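Local structure of Epf (Streptococcus pyogenes, 4ES8) at residues F118-I123 with G172-S177; Q83-R88 with V204-L209. The protein acts as a cell-surface adhesin that binds to cells through an N-terminal domain containing a carbohydrate-binding module. One frame throughout, in Å; residues are numbered along the deposited sequence.

Contact 1 (F118-I123 with G172-S177); sequences FEQGQI and GDKTIS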
loop_
_atom_site.group_PDB
_atom_site.type_symbol
_atom_site.label_atom_id
_atom_site.label_comp_id
_atom_site.label_asym_id
_atom_site.label_seq_id
_atom_site.Cartn_x
_atom_site.Cartn_y
_atom_site.Cartn_z
ATOM N N PHE A 118 -8.535 -1.236 -9.584
ATOM C CA PHE A 118 -9.576 -0.257 -9.899
ATOM C C PHE A 118 -10.031 -0.485 -11.299
ATOM O O PHE A 118 -9.426 -1.288 -12.008
ATOM C CB PHE A 118 -9.104 1.205 -9.705
ATOM C CG PHE A 118 -7.913 1.610 -10.550
ATOM C CD1 PHE A 118 -6.623 1.291 -10.158
ATOM C CD2 PHE A 118 -8.090 2.305 -11.744
ATOM C CE1 PHE A 118 -5.524 1.667 -10.948
ATOM C CE2 PHE A 118 -6.995 2.652 -12.547
ATOM C CZ PHE A 118 -5.717 2.341 -12.141
ATOM N N GLU A 119 -11.075 0.236 -11.707
ATOM C CA GLU A 119 -11.525 0.150 -13.084
ATOM C C GLU A 119 -11.165 1.430 -13.799
ATOM O O GLU A 119 -11.501 2.518 -13.320
ATOM C CB GLU A 119 -13.050 -0.060 -13.155
ATOM C CG GLU A 119 -13.512 -1.355 -12.511
ATOM C CD GLU A 119 -15.001 -1.570 -12.665
ATOM O OE1 GLU A 119 -15.480 -1.639 -13.821
ATOM O OE2 GLU A 119 -15.680 -1.719 -11.627
ATOM N N GLN A 120 -10.510 1.308 -14.941
ATOM C CA GLN A 120 -10.296 2.436 -15.825
ATOM C C GLN A 120 -11.579 2.560 -16.624
ATOM O O GLN A 120 -11.900 1.653 -17.419
ATOM C CB GLN A 120 -9.078 2.220 -16.736
ATOM C CG GLN A 120 -8.942 3.273 -17.831
ATOM C CD GLN A 120 -8.710 4.618 -17.188
ATOM O OE1 GLN A 120 -7.699 4.823 -16.516
ATOM N NE2 GLN A 120 -9.706 5.511 -17.295
ATOM N N GLY A 121 -12.347 3.606 -16.349
ATOM C CA GLY A 121 -13.576 3.897 -17.082
ATOM C C GLY A 121 -13.247 4.608 -18.386
ATOM O O GLY A 121 -12.106 4.548 -18.886
ATOM N N GLN A 122 -14.248 5.297 -18.950
ATOM C CA GLN A 122 -14.110 5.976 -20.237
ATOM C C GLN A 122 -12.870 6.847 -20.311
ATOM O O GLN A 122 -12.521 7.517 -19.342
ATOM C CB GLN A 122 -15.353 6.852 -20.533
ATOM C CG GLN A 122 -15.519 8.036 -19.575
ATOM C CD GLN A 122 -16.883 8.613 -19.744
ATOM O OE1 GLN A 122 -17.156 9.357 -20.695
ATOM N NE2 GLN A 122 -17.787 8.215 -18.855
ATOM N N ILE A 123 -12.203 6.803 -21.458
ATOM C CA ILE A 123 -11.089 7.677 -21.783
ATOM C C ILE A 123 -11.452 8.345 -23.089
ATOM O O ILE A 123 -11.431 7.690 -24.150
ATOM C CB ILE A 123 -9.702 6.993 -21.886
ATOM C CG1 ILE A 123 -9.337 6.245 -20.581
ATOM C CG2 ILE A 123 -8.624 8.071 -22.232
ATOM C CD1 ILE A 123 -8.133 5.264 -20.781
ATOM N N GLY A 172 -10.957 -0.934 -18.570
ATOM C CA GLY A 172 -11.191 -2.186 -17.870
ATOM C C GLY A 172 -10.459 -2.241 -16.550
ATOM O O GLY A 172 -9.965 -1.224 -16.055
ATOM N N ASP A 173 -10.411 -3.435 -15.967
ATOM C CA ASP A 173 -9.785 -3.637 -14.670
ATOM C C ASP A 173 -8.280 -3.440 -14.740
ATOM O O ASP A 173 -7.613 -3.968 -15.646
ATOM C CB ASP A 173 -10.089 -5.052 -14.155
ATOM C CG ASP A 173 -11.548 -5.339 -13.838
ATOM O OD1 ASP A 173 -12.368 -4.384 -13.869
ATOM O OD2 ASP A 173 -11.872 -6.519 -13.536
ATOM N N LYS A 174 -7.741 -2.732 -13.746
ATOM C CA LYS A 174 -6.307 -2.516 -13.616
ATOM C C LYS A 174 -5.800 -3.068 -12.295
ATOM O O LYS A 174 -6.530 -3.056 -11.285
ATOM C CB LYS A 174 -6.004 -1.005 -13.672
ATOM C CG LYS A 174 -6.476 -0.308 -14.958
ATOM C CD LYS A 174 -5.854 -0.893 -16.250
ATOM C CE LYS A 174 -6.457 -0.190 -17.439
ATOM N NZ LYS A 174 -6.066 -0.875 -18.711
ATOM N N THR A 175 -4.538 -3.490 -12.284
ATOM C CA THR A 175 -3.869 -3.973 -11.077
ATOM C C THR A 175 -2.516 -3.323 -10.999
ATOM O O THR A 175 -1.768 -3.346 -11.985
ATOM C CB THR A 175 -3.732 -5.508 -11.086
ATOM O OG1 THR A 175 -5.013 -6.133 -11.229
ATOM C CG2 THR A 175 -3.018 -6.038 -9.824
ATOM N N ILE A 176 -2.188 -2.734 -9.823
ATOM C CA ILE A 176 -0.893 -2.094 -9.590
ATOM C C ILE A 176 -0.339 -2.622 -8.300
ATOM O O ILE A 176 -1.048 -2.595 -7.294
ATOM C CB ILE A 176 -0.982 -0.550 -9.560
ATOM C CG1 ILE A 176 -1.573 0.003 -10.879
ATOM C CG2 ILE A 176 0.404 0.078 -9.242
ATOM C CD1 ILE A 176 -1.858 1.521 -10.893
ATOM N N SER A 177 0.905 -3.126 -8.316
ATOM C CA SER A 177 1.505 -3.615 -7.079
ATOM C C SER A 177 2.737 -2.767 -6.775
ATOM O O SER A 177 3.338 -2.206 -7.695
ATOM C CB SER A 177 1.860 -5.095 -7.182
ATOM O OG SER A 177 2.762 -5.368 -8.240
HETATM O O HOH W 1 -13.739 -2.770 -15.573
#
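Phe118 with Lys174 and Gln120 with Gly172 form antiparallel hydrogen-bonded pairs, Glu119 and Asp173 make the non-hydrogen-bonded pair between them, and the two strand segments run at 136° to one another. Two backbone bonds close each hydrogen-bonded pair, that from Lys174 N to Phe118 O being 2.8 Å long. The Phe118 ring takes carbons from two sides: Lys174 CB sits over one face in a CH-pi contact, 3.9 Å from the ring centroid, while Ile176 CD1, in the conformer described, meets the edge in the ring plane, 3.7 Å from CE1. Lysine suits this place because its aliphatic part is apolar; a bend at chi2 (-59°) places CD, further along CE lies 3.6 Å from Gln120 CB, and NZ reaches a salt bridge with Glu162. The Gln120 amide is held at both ends, NE2 donating to Gly121 O and OE1 bonding to the hydroxyl of Tyr131. On the other face Glu119 and Asp173 point the same way side by side. Their like charges, OE1 to OD1 at 4.1 Å, are probably eased by a water that donates one bond to each, and Glu119 OE2 accepts from Asn208. Gly172 has a positive phi (144°) at which a CB would jam against the preceding carbonyl oxygen. Strand 113-123 lies between strands 172-180 and 202-213, and the face carrying Phe118 and Ile176 packs on strands 127-135 and 186-194 of the second sheet of a beta sandwich, where Tyr131 meets Phe118 edge-to-face.

Contact 2 (Q83-R88 with V204-L209); sequences QSIAAR and VEFKNL. With ACT (acetate ion), chain E.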
loop_
_atom_site.group_PDB
_atom_site.type_symbol
_atom_site.label_atom_id
_atom_site.label_comp_id
_atom_site.label_asym_id
_atom_site.label_seq_id
_atom_site.Cartn_x
_atom_site.Cartn_y
_atom_site.Cartn_z
ATOM N N GLN A 83 -18.263 6.136 -5.688
ATOM C CA GLN A 83 -17.477 5.095 -6.331
ATOM C C GLN A 83 -16.517 5.593 -7.377
ATOM O O GLN A 83 -15.677 4.796 -7.791
ATOM C CB GLN A 83 -18.413 4.077 -7.031
ATOM C CG GLN A 83 -19.323 3.323 -6.063
ATOM C CD GLN A 83 -20.010 2.158 -6.726
ATOM O OE1 GLN A 83 -21.036 2.312 -7.396
ATOM N NE2 GLN A 83 -19.465 0.961 -6.538
ATOM N N SER A 84 -16.628 6.848 -7.837
ATOM C CA SER A 84 -15.833 7.266 -8.994
ATOM C C SER A 84 -15.255 8.650 -8.884
ATOM O O SER A 84 -15.693 9.467 -8.054
ATOM C CB SER A 84 -16.710 7.232 -10.250
ATOM O OG SER A 84 -17.731 8.220 -10.210
ATOM N N ILE A 85 -14.277 8.936 -9.748
ATOM C CA ILE A 85 -13.632 10.240 -9.784
ATOM C C ILE A 85 -13.303 10.516 -11.247
ATOM O O ILE A 85 -12.889 9.598 -11.969
ATOM C CB ILE A 85 -12.415 10.263 -8.826
ATOM C CG1 ILE A 85 -11.918 11.680 -8.596
ATOM C CG2 ILE A 85 -11.270 9.294 -9.254
ATOM C CD1 ILE A 85 -11.000 11.754 -7.383
ATOM N N ALA A 86 -13.612 11.730 -11.718
ATOM C CA ALA A 86 -13.497 12.018 -13.141
ATOM C C ALA A 86 -13.058 13.434 -13.431
ATOM O O ALA A 86 -13.310 14.343 -12.626
ATOM C CB ALA A 86 -14.860 11.785 -13.804
ATOM N N ALA A 87 -12.429 13.607 -14.614
ATOM C CA ALA A 87 -12.020 14.918 -15.120
ATOM C C ALA A 87 -12.644 15.166 -16.471
ATOM O O ALA A 87 -12.849 14.218 -17.249
ATOM C CB ALA A 87 -10.503 14.998 -15.238
ATOM N N ARG A 88 -12.930 16.439 -16.751
ATOM C CA ARG A 88 -13.477 16.899 -18.024
ATOM C C ARG A 88 -12.604 18.029 -18.501
ATOM O O ARG A 88 -12.367 18.977 -17.739
ATOM C CB ARG A 88 -14.935 17.361 -17.881
ATOM C CG ARG A 88 -15.434 18.154 -19.096
ATOM C CD ARG A 88 -16.936 18.389 -19.050
ATOM N NE ARG A 88 -17.654 17.137 -19.208
ATOM C CZ ARG A 88 -18.955 16.995 -18.987
ATOM N NH1 ARG A 88 -19.705 18.054 -18.680
ATOM N NH2 ARG A 88 -19.528 15.809 -19.114
ATOM N N VAL A 204 -12.730 11.666 -18.664
ATOM C CA VAL A 204 -11.972 10.472 -18.254
ATOM C C VAL A 204 -12.463 10.106 -16.864
ATOM O O VAL A 204 -12.599 11.002 -16.023
ATOM C CB VAL A 204 -10.427 10.636 -18.351
ATOM C CG1 VAL A 204 -9.906 11.836 -17.530
ATOM C CG2 VAL A 204 -9.713 9.333 -17.957
ATOM N N GLU A 205 -12.746 8.820 -16.623
ATOM C CA GLU A 205 -13.296 8.366 -15.349
ATOM C C GLU A 205 -12.530 7.172 -14.798
ATOM O O GLU A 205 -12.134 6.290 -15.566
ATOM C CB GLU A 205 -14.778 7.984 -15.548
ATOM C CG GLU A 205 -15.501 7.509 -14.300
ATOM C CD GLU A 205 -16.875 6.963 -14.614
ATOM O OE1 GLU A 205 -16.952 5.818 -15.117
ATOM O OE2 GLU A 205 -17.873 7.678 -14.365
ATOM N N PHE A 206 -12.378 7.133 -13.464
ATOM C CA PHE A 206 -11.747 6.043 -12.735
ATOM C C PHE A 206 -12.692 5.612 -11.641
ATOM O O PHE A 206 -13.343 6.479 -11.046
ATOM C CB PHE A 206 -10.415 6.495 -12.107
ATOM C CG PHE A 206 -9.567 7.341 -13.022
ATOM C CD1 PHE A 206 -8.650 6.750 -13.890
ATOM C CD2 PHE A 206 -9.675 8.737 -13.005
ATOM C CE1 PHE A 206 -7.838 7.541 -14.714
ATOM C CE2 PHE A 206 -8.850 9.531 -13.821
ATOM C CZ PHE A 206 -7.929 8.926 -14.665
ATOM N N LYS A 207 -12.805 4.317 -11.363
ATOM C CA LYS A 207 -13.772 3.954 -10.323
ATOM C C LYS A 207 -13.449 2.665 -9.606
ATOM O O LYS A 207 -12.583 1.904 -10.043
ATOM C CB LYS A 207 -15.192 3.831 -10.932
ATOM C CG LYS A 207 -15.302 2.814 -12.053
ATOM C CD LYS A 207 -16.694 2.887 -12.717
ATOM C CE LYS A 207 -16.720 2.044 -13.963
ATOM N NZ LYS A 207 -18.105 1.861 -14.483
ATOM N N ASN A 208 -14.146 2.441 -8.482
ATOM C CA ASN A 208 -14.108 1.194 -7.684
ATOM C C ASN A 208 -12.671 0.838 -7.276
ATOM O O ASN A 208 -12.132 -0.228 -7.609
ATOM C CB ASN A 208 -14.796 0.070 -8.455
ATOM C CG ASN A 208 -16.275 0.369 -8.617
ATOM O OD1 ASN A 208 -16.923 0.981 -7.740
ATOM N ND2 ASN A 208 -16.847 -0.069 -9.717
ATOM N N LEU A 209 -12.090 1.771 -6.527
ATOM C CA LEU A 209 -10.708 1.689 -6.060
ATOM C C LEU A 209 -10.605 0.823 -4.808
ATOM O O LEU A 209 -11.417 0.953 -3.883
ATOM C CB LEU A 209 -10.172 3.103 -5.802
ATOM C CG LEU A 209 -10.374 4.073 -6.986
ATOM C CD1 LEU A 209 -11.128 5.323 -6.576
ATOM C CD2 LEU A 209 -9.090 4.406 -7.663
HETATM C C ACT E . -19.894 21.667 -17.792
HETATM O O ACT E . -20.055 22.904 -17.869
HETATM O OXT ACT E . -19.333 21.031 -18.717
HETATM C CH3 ACT E . -20.533 20.951 -16.612
HETATM O O HOH W 2 -13.979 3.729 -5.533
HETATM O O HOH W 3 -19.440 8.693 -12.338
#
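Ile85 with Phe206 and Ala87 with Val204 are antiparallel hydrogen-bonded pairs whose side chains share the inner face of the sheet. Ile85 holds CG1 anti to its backbone N (chi1 -167°), sending that branch away from strand 202-213 while CG2 rests 4.1 Å from Phe206 CB. Ala87 CB and Val204 CG1 meet at 4.0 Å; a small methyl suits Ala87, which also touches Val99 and Phe101. The opposite face is more polar. Ser84 OG stands between its backbone N and carbonyl carbon (chi1 67°), bonds to Asp81, and accepts from a water at 2.8 Å that, in the Glu205 conformer described, also donates to Glu205 OE2. Beside it Ser84 CB packs 3.8 Å from Lys207 CB. At the turn end, Gln83 NE2 approaches Asn208 OD1 to 2.8 Å, at an angle too poor for a hydrogen bond and with the amide planes 53° apart. Asn208 takes left-handed backbone angles, which asparagine tolerates well, and its ND2 donates to Glu119. A second water donates to Gln83 O and accepts from Leu209 N, 2.9 Å away. At the far end Arg88 NH1 gives a bond of 3.0 Å to an acetate, probably from the crystallisation liquor, while NE pairs with Asp203. The chemistry is thus two-sided: apolar carbons seal the inner face, whereas opposite them a water joins Ser84 to Glu205 and Asp81 holds the hydroxyl.

Both contacts belong to one seven-stranded antiparallel sheet, and strands 113-123 and 202-213, one from each, are neighbours, joined by a backbone bond from Glu119 N to Lys207 O. Contact 2 is the more buried, its strands close to exact antiparallel alignment; contact 1, at the beginning of strand 172-180, is only partly buried and more strongly twisted. Their inward faces share the opposing strand 186-194, but in contact 1 a lysine chain covers the Phe118 ring, whereas in contact 2 Phe206 meets Ile85 through CB, beside the methyls of Ala87 and Val204. Outside, contact 1 sets two carboxylates together, whereas contact 2 mixes a hydroxyl with charged groups and adds two amides at its turn end.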